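Local coordinates for rhamnosidase B (Bacillus sp., PDB 2OKX), which hydrolyses terminal alpha-L-rhamnose residues from glycosides and, as a glycoside hydrolase of family 78, probably does so with inversion of the anomeric configuration, at residues Thr461-Tyr466 / Phe486-Arg491; Glu152-Arg157 / Gln495-Pro500; Gly341-Ser346 / Ala381-Pro386. One frame throughout, in Å; residues are numbered along the deposited sequence.

Interaction 1 (Thr461-Tyr466 / Phe486-Arg491); sequences TIIDAY and FRYICR
Ile462 to Ala465 pair with Phe486 to Ile489 as antiparallel strands, their axes 4.7 Å apart and their directions 164° from each other. They belong to a beta sheet of the concanavalin-like domain, and strand 507-513 lies along the other edge of the 462-472 strand. Ile463 with Tyr488 and Ala465 with Phe486 are hydrogen-bonded pairs; Ile462 with Ile489 and Asp464 with Arg487 are the non-hydrogen-bonded ones. Beyond the last bridge the pairing runs on through one more backbone bond, from Cys490 N to Thr461 O at 2.8 Å.

On the face carrying Ile463 and Ala465, the methyl of Ala465 sits over one face of the Phe486 ring, its CB 3.6 Å from the centroid, a CH-pi contact. Phe486 CG lies between its own backbone N and carbonyl carbon (chi1 79°), and the ring beyond it meets that methyl. Farther along, Ile463 CG1 touches Cys490 SG at 3.7 Å, and Leu455 of strand 450-457 covers both residues.

The opposite face carries a buried salt bridge. Asp464 and Arg487 run side by side, pointing the same way, with carboxylate and guanidinium planes 2° apart. Arg487 grips side-on, and each oxygen receives its N-H on the syn lone pair. Arg513 adds a second positive partner at Asp464 OD1, which would probably keep the carboxylate ionised. Ile462 CG2 lies over one face of the guanidinium, 3.4 Å from Arg487 NE. In the flat pair beneath it, Arg487 NE reaches Asp464 OD2 at 2.7 Å and Arg487 NH2 reaches Asp464 OD1 at 2.8 Å.

Interaction 2 (Glu152-Arg157 / Gln495-Pro500); sequences EVIDAR and QSYVSP
Glu152 OE1 receives two hydroxyls of the 495-500 segment, each acting as donor: Tyr497 OH at 2.7 Å and Ser499 OG, also at 2.7 Å from OE1. The serine uses the syn lone pair, whereas the tyrosine arrives on the anti side, 16° out of the carboxylate plane. Glutamate and tyrosine meet tip to tip, the carboxylate turned 55° from the ring and OE1 near the ring plane at its edge. Ile154 crosses the tyrosine at about a right angle, its CG1 3.7 Å from Tyr497 OH. In the next shell, Arg503 makes a salt bridge to Glu152 OE2 and also donates to Ser499 OG, so one arginine holds acid and serine together. Trp23 of strand 22-31 packs against Glu152, Ile154, Tyr497 and Pro500. An alanine at Glu152 would probably leave both hydroxyls without this acceptor and Arg503 without its carboxylate mate. The contact joins the N-terminal domain to the concanavalin-like domain through a buried carboxylate and the hydroxyls that meet it. With two hydroxyls on one oxygen and an arginine on the other, the carboxylate is likely to be charged, its negative charge stabilised by all three partners.

Interaction 3 (Gly341-Ser346 / Ala381-Pro386); sequences GTFDQS and ASWVKP
Gly341 O is gripped by the ammonium of Lys385, whose NZ donates to it over 2.8 Å, in the carbonyl plane and on a lone pair. The lysine chain is bent at chi2 and again at chi4, the last bend setting NZ, and CE passes 3.4 Å from Gly341 O. A water links the same ammonium to the side chain of Thr342: it donates to Thr342 OG1 and accepts a long, weak bond from Lys385 NZ. Thr342 OG1 also bonds to Met229 O. Next to the lysine bond, Gly341 N donates to Trp383 O at 3.0 Å, so the glycine is held by both its polar backbone atoms.

The apolar half of the contact is an aromatic pair. Phe343 CE2 sits over the centre of the Trp383 ring system, 3.5 Å from Trp383 CD2; the phenyl and the six-membered ring lie obliquely, their planes 37° apart. At the indole's rim, Gly341 O lies near the ring plane, 3.5 Å from Trp383 CE3. Asp363 of helix 362-370 bonds to Trp383 NE1, helping to fix the turn of the indole, and His361 meets both aromatic rings.

Gly341 has backbone angles (150°, -155°) at which a CB would jam against the preceding carbonyl oxygen, and a cis peptide joins it to Thr342. The two residues lie between strands 338-340 and 345-347, both paired with strand 240-252. Just past the end of strand 338-340, the contact thus continues that strand's antiparallel pairing with strand 384-386 in a beta sheet of the D2 domain.

In the fold
Interactions 1 and 2 form one neighbourhood, their centres 7 Å apart. The 485-489 strand is common ground: it pairs antiparallel with 462-472 in interaction 1 and parallel with 153-155 of interaction 2, with Ile489 N 2.8 Å from Ile154 O. The N-terminal domain thus adds a strand to the sheet of the concanavalin-like domain, and the rings of Tyr488 and Tyr497 meet between the two contacts. A bound calcium ion lies about 14 Å from the side chain of Gln495, and a glycerol, probably from crystallisation, about 4 Å from that of Tyr497. Interaction 3 stands apart in domain D2, its nearest atoms about 20 Å from interaction 2 and about 22 Å from interaction 1.

Interaction 1 (Thr461-Tyr466 / Phe486-Arg491)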
loop_
_atom_site.group_PDB
_atom_site.type_symbol
_atom_site.label_atom_id
_atom_site.label_comp_id
_atom_site.label_asym_id
_atom_site.label_seq_id
_atom_site.Cartn_x
_atom_site.Cartn_y
_atom_site.Cartn_z
ATOM N N THR A 461 -12.011 -5.696 -29.390
ATOM C CA THR A 461 -10.707 -5.064 -29.230
ATOM C C THR A 461 -10.283 -5.145 -27.764
ATOM O O THR A 461 -11.074 -4.871 -26.857
ATOM C CB THR A 461 -10.734 -3.581 -29.670
ATOM O OG1 THR A 461 -11.038 -3.502 -31.070
ATOM C CG2 THR A 461 -9.383 -2.922 -29.417
ATOM N N ILE A 462 -9.039 -5.546 -27.537
ATOM C CA ILE A 462 -8.511 -5.660 -26.180
ATOM C C ILE A 462 -7.773 -4.390 -25.758
ATOM O O ILE A 462 -6.912 -3.894 -26.485
ATOM C CB ILE A 462 -7.524 -6.837 -26.063
ATOM C CG1 ILE A 462 -8.259 -8.163 -26.272
ATOM C CG2 ILE A 462 -6.836 -6.811 -24.696
ATOM C CD1 ILE A 462 -7.321 -9.364 -26.371
ATOM N N ILE A 463 -8.122 -3.871 -24.585
ATOM C CA ILE A 463 -7.475 -2.682 -24.041
ATOM C C ILE A 463 -6.800 -3.084 -22.726
ATOM O O ILE A 463 -7.476 -3.295 -21.714
ATOM C CB ILE A 463 -8.496 -1.552 -23.759
ATOM C CG1 ILE A 463 -9.277 -1.210 -25.034
ATOM C CG2 ILE A 463 -7.767 -0.305 -23.255
ATOM C CD1 ILE A 463 -8.406 -0.687 -26.183
ATOM N N ASP A 464 -5.475 -3.206 -22.754
ATOM C CA ASP A 464 -4.695 -3.585 -21.576
ATOM C C ASP A 464 -4.055 -2.370 -20.910
ATOM O O ASP A 464 -3.485 -1.507 -21.583
ATOM C CB ASP A 464 -3.591 -4.569 -21.965
ATOM C CG ASP A 464 -4.111 -5.978 -22.189
ATOM O OD1 ASP A 464 -3.310 -6.840 -22.600
ATOM O OD2 ASP A 464 -5.309 -6.222 -21.943
ATOM N N ALA A 465 -4.150 -2.314 -19.585
ATOM C CA ALA A 465 -3.583 -1.214 -18.820
ATOM C C ALA A 465 -2.644 -1.775 -17.762
ATOM O O ALA A 465 -2.985 -2.727 -17.062
ATOM C CB ALA A 465 -4.691 -0.408 -18.162
ATOM N N TYR A 466 -1.460 -1.181 -17.658
ATOM C CA TYR A 466 -0.450 -1.613 -16.699
ATOM C C TYR A 466 0.345 -0.393 -16.224
ATOM O O TYR A 466 0.962 0.302 -17.025
ATOM C CB TYR A 466 0.465 -2.640 -17.373
ATOM C CG TYR A 466 1.746 -2.961 -16.637
ATOM C CD1 TYR A 466 1.748 -3.244 -15.269
ATOM C CD2 TYR A 466 2.959 -3.028 -17.325
ATOM C CE1 TYR A 466 2.929 -3.589 -14.603
ATOM C CE2 TYR A 466 4.138 -3.374 -16.675
ATOM C CZ TYR A 466 4.116 -3.655 -15.317
ATOM O OH TYR A 466 5.281 -4.038 -14.693
ATOM N N PHE A 486 -5.368 -4.247 -15.603
ATOM C CA PHE A 486 -6.745 -4.582 -15.915
ATOM C C PHE A 486 -6.819 -4.783 -17.422
ATOM O O PHE A 486 -5.997 -4.253 -18.176
ATOM C CB PHE A 486 -7.756 -3.520 -15.420
ATOM C CG PHE A 486 -7.871 -2.283 -16.281
ATOM C CD1 PHE A 486 -7.602 -1.029 -15.739
ATOM C CD2 PHE A 486 -8.321 -2.356 -17.601
ATOM C CE1 PHE A 486 -7.782 0.132 -16.491
ATOM C CE2 PHE A 486 -8.503 -1.198 -18.360
ATOM C CZ PHE A 486 -8.233 0.045 -17.804
ATOM N N ARG A 487 -7.754 -5.616 -17.852
ATOM C CA ARG A 487 -7.961 -5.842 -19.270
ATOM C C ARG A 487 -9.417 -5.520 -19.524
ATOM O O ARG A 487 -10.297 -5.941 -18.772
ATOM C CB ARG A 487 -7.685 -7.292 -19.675
ATOM C CG ARG A 487 -8.262 -7.636 -21.058
ATOM C CD ARG A 487 -7.672 -8.910 -21.621
ATOM N NE ARG A 487 -6.267 -8.740 -21.968
ATOM C CZ ARG A 487 -5.492 -9.707 -22.445
ATOM N NH1 ARG A 487 -5.989 -10.924 -22.633
ATOM N NH2 ARG A 487 -4.222 -9.458 -22.736
ATOM N N TYR A 488 -9.659 -4.762 -20.582
ATOM C CA TYR A 488 -11.004 -4.366 -20.961
ATOM C C TYR A 488 -11.189 -4.801 -22.406
ATOM O O TYR A 488 -10.377 -4.466 -23.272
ATOM C CB TYR A 488 -11.145 -2.845 -20.856
ATOM C CG TYR A 488 -12.491 -2.308 -21.285
ATOM C CD1 TYR A 488 -13.526 -2.144 -20.364
ATOM C CD2 TYR A 488 -12.728 -1.961 -22.616
ATOM C CE1 TYR A 488 -14.764 -1.640 -20.759
ATOM C CE2 TYR A 488 -13.963 -1.459 -23.023
ATOM C CZ TYR A 488 -14.972 -1.301 -22.091
ATOM O OH TYR A 488 -16.188 -0.801 -22.495
ATOM N N ILE A 489 -12.240 -5.573 -22.657
ATOM C CA ILE A 489 -12.536 -6.048 -24.003
ATOM C C ILE A 489 -13.723 -5.229 -24.492
ATOM O O ILE A 489 -14.785 -5.215 -23.870
ATOM C CB ILE A 489 -12.879 -7.548 -24.000
ATOM C CG1 ILE A 489 -11.758 -8.325 -23.303
ATOM C CG2 ILE A 489 -13.030 -8.048 -25.431
ATOM C CD1 ILE A 489 -12.097 -9.767 -22.994
ATOM N N CYS A 490 -13.523 -4.551 -25.612
ATOM C CA CYS A 490 -14.522 -3.659 -26.191
ATOM C C CYS A 490 -15.794 -4.217 -26.801
ATOM O O CYS A 490 -15.800 -5.283 -27.412
ATOM C CB CYS A 490 -13.862 -2.790 -27.255
ATOM S SG CYS A 490 -12.556 -1.734 -26.621
ATOM N N ARG A 491 -16.872 -3.463 -26.622
ATOM C CA ARG A 491 -18.146 -3.801 -27.228
ATOM C C ARG A 491 -18.022 -2.950 -28.488
ATOM O O ARG A 491 -17.039 -2.224 -28.640
ATOM C CB ARG A 491 -19.325 -3.323 -26.375
ATOM C CG ARG A 491 -19.452 -1.810 -26.238
ATOM C CD ARG A 491 -20.842 -1.437 -25.740
ATOM N NE ARG A 491 -21.120 -2.045 -24.442
ATOM C CZ ARG A 491 -20.751 -1.519 -23.279
ATOM N NH1 ARG A 491 -20.095 -0.365 -23.248
ATOM N NH2 ARG A 491 -21.015 -2.161 -22.147
#

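Interaction 2 (Glu152-Arg157 / Gln495-Pro500)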
loop_
_atom_site.group_PDB
_atom_site.type_symbol
_atom_site.label_atom_id
_atom_site.label_comp_id
_atom_site.label_asym_id
_atom_site.label_seq_id
_atom_site.Cartn_x
_atom_site.Cartn_y
_atom_site.Cartn_z
ATOM N N GLU A 152 -8.810 -6.458 -12.418
ATOM C CA GLU A 152 -9.921 -6.977 -13.203
ATOM C C GLU A 152 -9.738 -7.218 -14.691
ATOM O O GLU A 152 -8.825 -6.699 -15.330
ATOM C CB GLU A 152 -11.169 -6.101 -12.987
ATOM C CG GLU A 152 -11.257 -4.809 -13.822
ATOM C CD GLU A 152 -10.529 -3.617 -13.205
ATOM O OE1 GLU A 152 -10.893 -2.469 -13.544
ATOM O OE2 GLU A 152 -9.599 -3.821 -12.394
ATOM N N VAL A 153 -10.627 -8.058 -15.214
ATOM C CA VAL A 153 -10.694 -8.402 -16.630
ATOM C C VAL A 153 -12.186 -8.277 -16.931
ATOM O O VAL A 153 -13.001 -9.028 -16.387
ATOM C CB VAL A 153 -10.236 -9.844 -16.898
ATOM C CG1 VAL A 153 -10.553 -10.225 -18.337
ATOM C CG2 VAL A 153 -8.741 -9.965 -16.649
ATOM N N ILE A 154 -12.537 -7.312 -17.778
ATOM C CA ILE A 154 -13.932 -7.046 -18.111
ATOM C C ILE A 154 -14.216 -7.141 -19.602
ATOM O O ILE A 154 -13.581 -6.459 -20.403
ATOM C CB ILE A 154 -14.343 -5.615 -17.667
ATOM C CG1 ILE A 154 -13.963 -5.374 -16.203
ATOM C CG2 ILE A 154 -15.836 -5.410 -17.886
ATOM C CD1 ILE A 154 -14.737 -6.208 -15.201
ATOM N N ASP A 155 -15.178 -7.981 -19.974
ATOM C CA ASP A 155 -15.558 -8.114 -21.374
ATOM C C ASP A 155 -16.856 -7.332 -21.530
ATOM O O ASP A 155 -17.939 -7.820 -21.192
ATOM C CB ASP A 155 -15.764 -9.584 -21.739
ATOM C CG ASP A 155 -16.001 -9.784 -23.221
ATOM O OD1 ASP A 155 -15.719 -10.894 -23.726
ATOM O OD2 ASP A 155 -16.475 -8.834 -23.880
ATOM N N ALA A 156 -16.730 -6.109 -22.035
ATOM C CA ALA A 156 -17.865 -5.211 -22.210
ATOM C C ALA A 156 -18.959 -5.739 -23.133
ATOM O O ALA A 156 -20.083 -5.243 -23.114
ATOM C CB ALA A 156 -17.371 -3.852 -22.702
ATOM N N ARG A 157 -18.639 -6.739 -23.943
ATOM C CA ARG A 157 -19.637 -7.308 -24.843
ATOM C C ARG A 157 -20.760 -7.996 -24.064
ATOM O O ARG A 157 -21.862 -8.182 -24.582
ATOM C CB ARG A 157 -18.976 -8.299 -25.800
ATOM C CG ARG A 157 -18.031 -7.635 -26.779
ATOM C CD ARG A 157 -17.243 -8.654 -27.567
ATOM N NE ARG A 157 -16.431 -9.505 -26.704
ATOM C CZ ARG A 157 -15.544 -10.386 -27.156
ATOM N NH1 ARG A 157 -15.357 -10.529 -28.465
ATOM N NH2 ARG A 157 -14.847 -11.126 -26.304
ATOM N N GLN A 495 -17.374 3.907 -26.126
ATOM C CA GLN A 495 -17.656 3.469 -24.769
ATOM C C GLN A 495 -16.702 4.127 -23.777
ATOM O O GLN A 495 -15.660 4.657 -24.159
ATOM C CB GLN A 495 -17.528 1.949 -24.689
ATOM C CG GLN A 495 -16.153 1.435 -25.071
ATOM C CD GLN A 495 -16.212 0.141 -25.857
ATOM O OE1 GLN A 495 -16.221 0.148 -27.093
ATOM N NE2 GLN A 495 -16.265 -0.976 -25.147
ATOM N N SER A 496 -17.080 4.096 -22.505
ATOM C CA SER A 496 -16.272 4.681 -21.443
ATOM C C SER A 496 -16.145 3.676 -20.312
ATOM O O SER A 496 -17.039 2.857 -20.094
ATOM C CB SER A 496 -16.928 5.955 -20.908
ATOM O OG SER A 496 -17.062 6.918 -21.933
ATOM N N TYR A 497 -15.030 3.742 -19.595
ATOM C CA TYR A 497 -14.800 2.839 -18.480
ATOM C C TYR A 497 -13.892 3.467 -17.436
ATOM O O TYR A 497 -12.909 4.125 -17.770
ATOM C CB TYR A 497 -14.160 1.537 -18.965
ATOM C CG TYR A 497 -13.927 0.546 -17.843
ATOM C CD1 TYR A 497 -14.994 -0.134 -17.258
ATOM C CD2 TYR A 497 -12.644 0.325 -17.335
ATOM C CE1 TYR A 497 -14.794 -1.006 -16.198
ATOM C CE2 TYR A 497 -12.432 -0.546 -16.271
ATOM C CZ TYR A 497 -13.511 -1.208 -15.706
ATOM O OH TYR A 497 -13.317 -2.065 -14.646
ATOM N N VAL A 498 -14.238 3.264 -16.170
ATOM C CA VAL A 498 -13.438 3.762 -15.063
ATOM C C VAL A 498 -13.238 2.595 -14.103
ATOM O O VAL A 498 -14.193 2.104 -13.499
ATOM C CB VAL A 498 -14.136 4.917 -14.313
ATOM C CG1 VAL A 498 -13.320 5.310 -13.087
ATOM C CG2 VAL A 498 -14.302 6.112 -15.238
ATOM N N SER A 499 -12.000 2.140 -13.976
ATOM C CA SER A 499 -11.687 1.036 -13.081
ATOM C C SER A 499 -11.974 1.405 -11.634
ATOM O O SER A 499 -11.541 2.457 -11.153
ATOM C CB SER A 499 -10.214 0.644 -13.219
ATOM O OG SER A 499 -9.864 -0.351 -12.268
ATOM N N PRO A 500 -12.721 0.548 -10.916
ATOM C CA PRO A 500 -13.041 0.823 -9.514
ATOM C C PRO A 500 -11.930 0.336 -8.581
ATOM O O PRO A 500 -12.060 0.389 -7.362
ATOM C CB PRO A 500 -14.353 0.069 -9.309
ATOM C CG PRO A 500 -14.153 -1.144 -10.167
ATOM C CD PRO A 500 -13.527 -0.576 -11.430
#

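Interaction 3 (Gly341-Ser346 / Ala381-Pro386)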
loop_
_atom_site.group_PDB
_atom_site.type_symbol
_atom_site.label_atom_id
_atom_site.label_comp_id
_atom_site.label_asym_id
_atom_site.label_seq_id
_atom_site.Cartn_x
_atom_site.Cartn_y
_atom_site.Cartn_z
ATOM N N GLY A 341 0.872 -32.303 -5.303
ATOM C CA GLY A 341 1.076 -32.067 -3.885
ATOM C C GLY A 341 -0.288 -32.095 -3.221
ATOM O O GLY A 341 -1.210 -32.709 -3.759
ATOM N N THR A 342 -0.449 -31.437 -2.077
ATOM C CA THR A 342 0.605 -30.678 -1.414
ATOM C C THR A 342 1.337 -31.604 -0.440
ATOM O O THR A 342 0.766 -32.024 0.562
ATOM C CB THR A 342 -0.016 -29.498 -0.648
ATOM O OG1 THR A 342 -0.881 -28.771 -1.533
ATOM C CG2 THR A 342 1.063 -28.571 -0.110
ATOM N N PHE A 343 2.597 -31.910 -0.734
ATOM C CA PHE A 343 3.380 -32.817 0.096
ATOM C C PHE A 343 3.498 -32.388 1.552
ATOM O O PHE A 343 3.468 -33.224 2.451
ATOM C CB PHE A 343 4.769 -33.028 -0.513
ATOM C CG PHE A 343 4.732 -33.604 -1.904
ATOM C CD1 PHE A 343 4.852 -32.779 -3.020
ATOM C CD2 PHE A 343 4.534 -34.968 -2.098
ATOM C CE1 PHE A 343 4.773 -33.305 -4.311
ATOM C CE2 PHE A 343 4.454 -35.505 -3.382
ATOM C CZ PHE A 343 4.574 -34.672 -4.492
ATOM N N ASP A 344 3.632 -31.088 1.781
ATOM C CA ASP A 344 3.724 -30.551 3.131
ATOM C C ASP A 344 3.426 -29.058 3.048
ATOM O O ASP A 344 3.547 -28.454 1.983
ATOM C CB ASP A 344 5.120 -30.793 3.719
ATOM C CG ASP A 344 5.171 -30.544 5.216
ATOM O OD1 ASP A 344 4.093 -30.427 5.833
ATOM O OD2 ASP A 344 6.283 -30.476 5.779
ATOM N N GLN A 345 3.023 -28.467 4.165
ATOM C CA GLN A 345 2.691 -27.049 4.190
ATOM C C GLN A 345 2.785 -26.491 5.596
ATOM O O GLN A 345 3.041 -27.222 6.553
ATOM C CB GLN A 345 1.271 -26.845 3.674
ATOM C CG GLN A 345 0.266 -27.740 4.374
ATOM C CD GLN A 345 -1.149 -27.515 3.907
ATOM O OE1 GLN A 345 -1.829 -26.600 4.367
ATOM N NE2 GLN A 345 -1.602 -28.346 2.980
ATOM N N SER A 346 2.567 -25.187 5.717
ATOM C CA SER A 346 2.609 -24.533 7.012
ATOM C C SER A 346 2.151 -23.086 6.892
ATOM O O SER A 346 2.174 -22.504 5.807
ATOM C CB SER A 346 4.023 -24.590 7.598
ATOM O OG SER A 346 4.952 -23.896 6.790
ATOM N N ALA A 381 -0.284 -40.550 -9.273
ATOM C CA ALA A 381 -1.643 -40.072 -9.513
ATOM C C ALA A 381 -2.348 -39.467 -8.299
ATOM O O ALA A 381 -3.083 -38.486 -8.432
ATOM C CB ALA A 381 -2.488 -41.208 -10.089
ATOM N N SER A 382 -2.129 -40.048 -7.125
ATOM C CA SER A 382 -2.759 -39.558 -5.903
ATOM C C SER A 382 -2.362 -38.119 -5.571
ATOM O O SER A 382 -3.086 -37.419 -4.863
ATOM C CB SER A 382 -2.403 -40.470 -4.727
ATOM O OG SER A 382 -0.997 -40.558 -4.560
ATOM N N TRP A 383 -1.215 -37.684 -6.081
ATOM C CA TRP A 383 -0.736 -36.328 -5.823
ATOM C C TRP A 383 -1.091 -35.328 -6.929
ATOM O O TRP A 383 -1.029 -34.119 -6.715
ATOM C CB TRP A 383 0.781 -36.329 -5.628
ATOM C CG TRP A 383 1.251 -37.043 -4.394
ATOM C CD1 TRP A 383 1.898 -38.245 -4.339
ATOM C CD2 TRP A 383 1.139 -36.585 -3.041
ATOM N NE1 TRP A 383 2.199 -38.561 -3.036
ATOM C CE2 TRP A 383 1.744 -37.560 -2.218
ATOM C CE3 TRP A 383 0.585 -35.443 -2.443
ATOM C CZ2 TRP A 383 1.813 -37.429 -0.825
ATOM C CZ3 TRP A 383 0.653 -35.313 -1.057
ATOM C CH2 TRP A 383 1.264 -36.301 -0.265
ATOM N N VAL A 384 -1.458 -35.833 -8.103
ATOM C CA VAL A 384 -1.804 -34.977 -9.238
ATOM C C VAL A 384 -3.230 -34.447 -9.113
ATOM O O VAL A 384 -4.193 -35.212 -9.181
ATOM C CB VAL A 384 -1.660 -35.751 -10.558
ATOM C CG1 VAL A 384 -1.780 -34.800 -11.744
ATOM C CG2 VAL A 384 -0.325 -36.471 -10.583
ATOM N N LYS A 385 -3.357 -33.132 -8.940
ATOM C CA LYS A 385 -4.662 -32.497 -8.774
ATOM C C LYS A 385 -4.985 -31.481 -9.872
ATOM O O LYS A 385 -4.090 -30.859 -10.442
ATOM C CB LYS A 385 -4.716 -31.762 -7.432
ATOM C CG LYS A 385 -4.015 -32.460 -6.274
ATOM C CD LYS A 385 -4.829 -33.605 -5.710
ATOM C CE LYS A 385 -4.167 -34.154 -4.454
ATOM N NZ LYS A 385 -3.984 -33.081 -3.430
ATOM N N PRO A 386 -6.277 -31.302 -10.180
ATOM C CA PRO A 386 -6.639 -30.333 -11.215
ATOM C C PRO A 386 -6.476 -28.929 -10.629
ATOM O O PRO A 386 -6.514 -28.756 -9.411
ATOM C CB PRO A 386 -8.094 -30.675 -11.510
ATOM C CG PRO A 386 -8.595 -31.118 -10.176
ATOM C CD PRO A 386 -7.470 -32.004 -9.678
HETATM O O HOH W 1 -2.740 -29.875 -3.400
#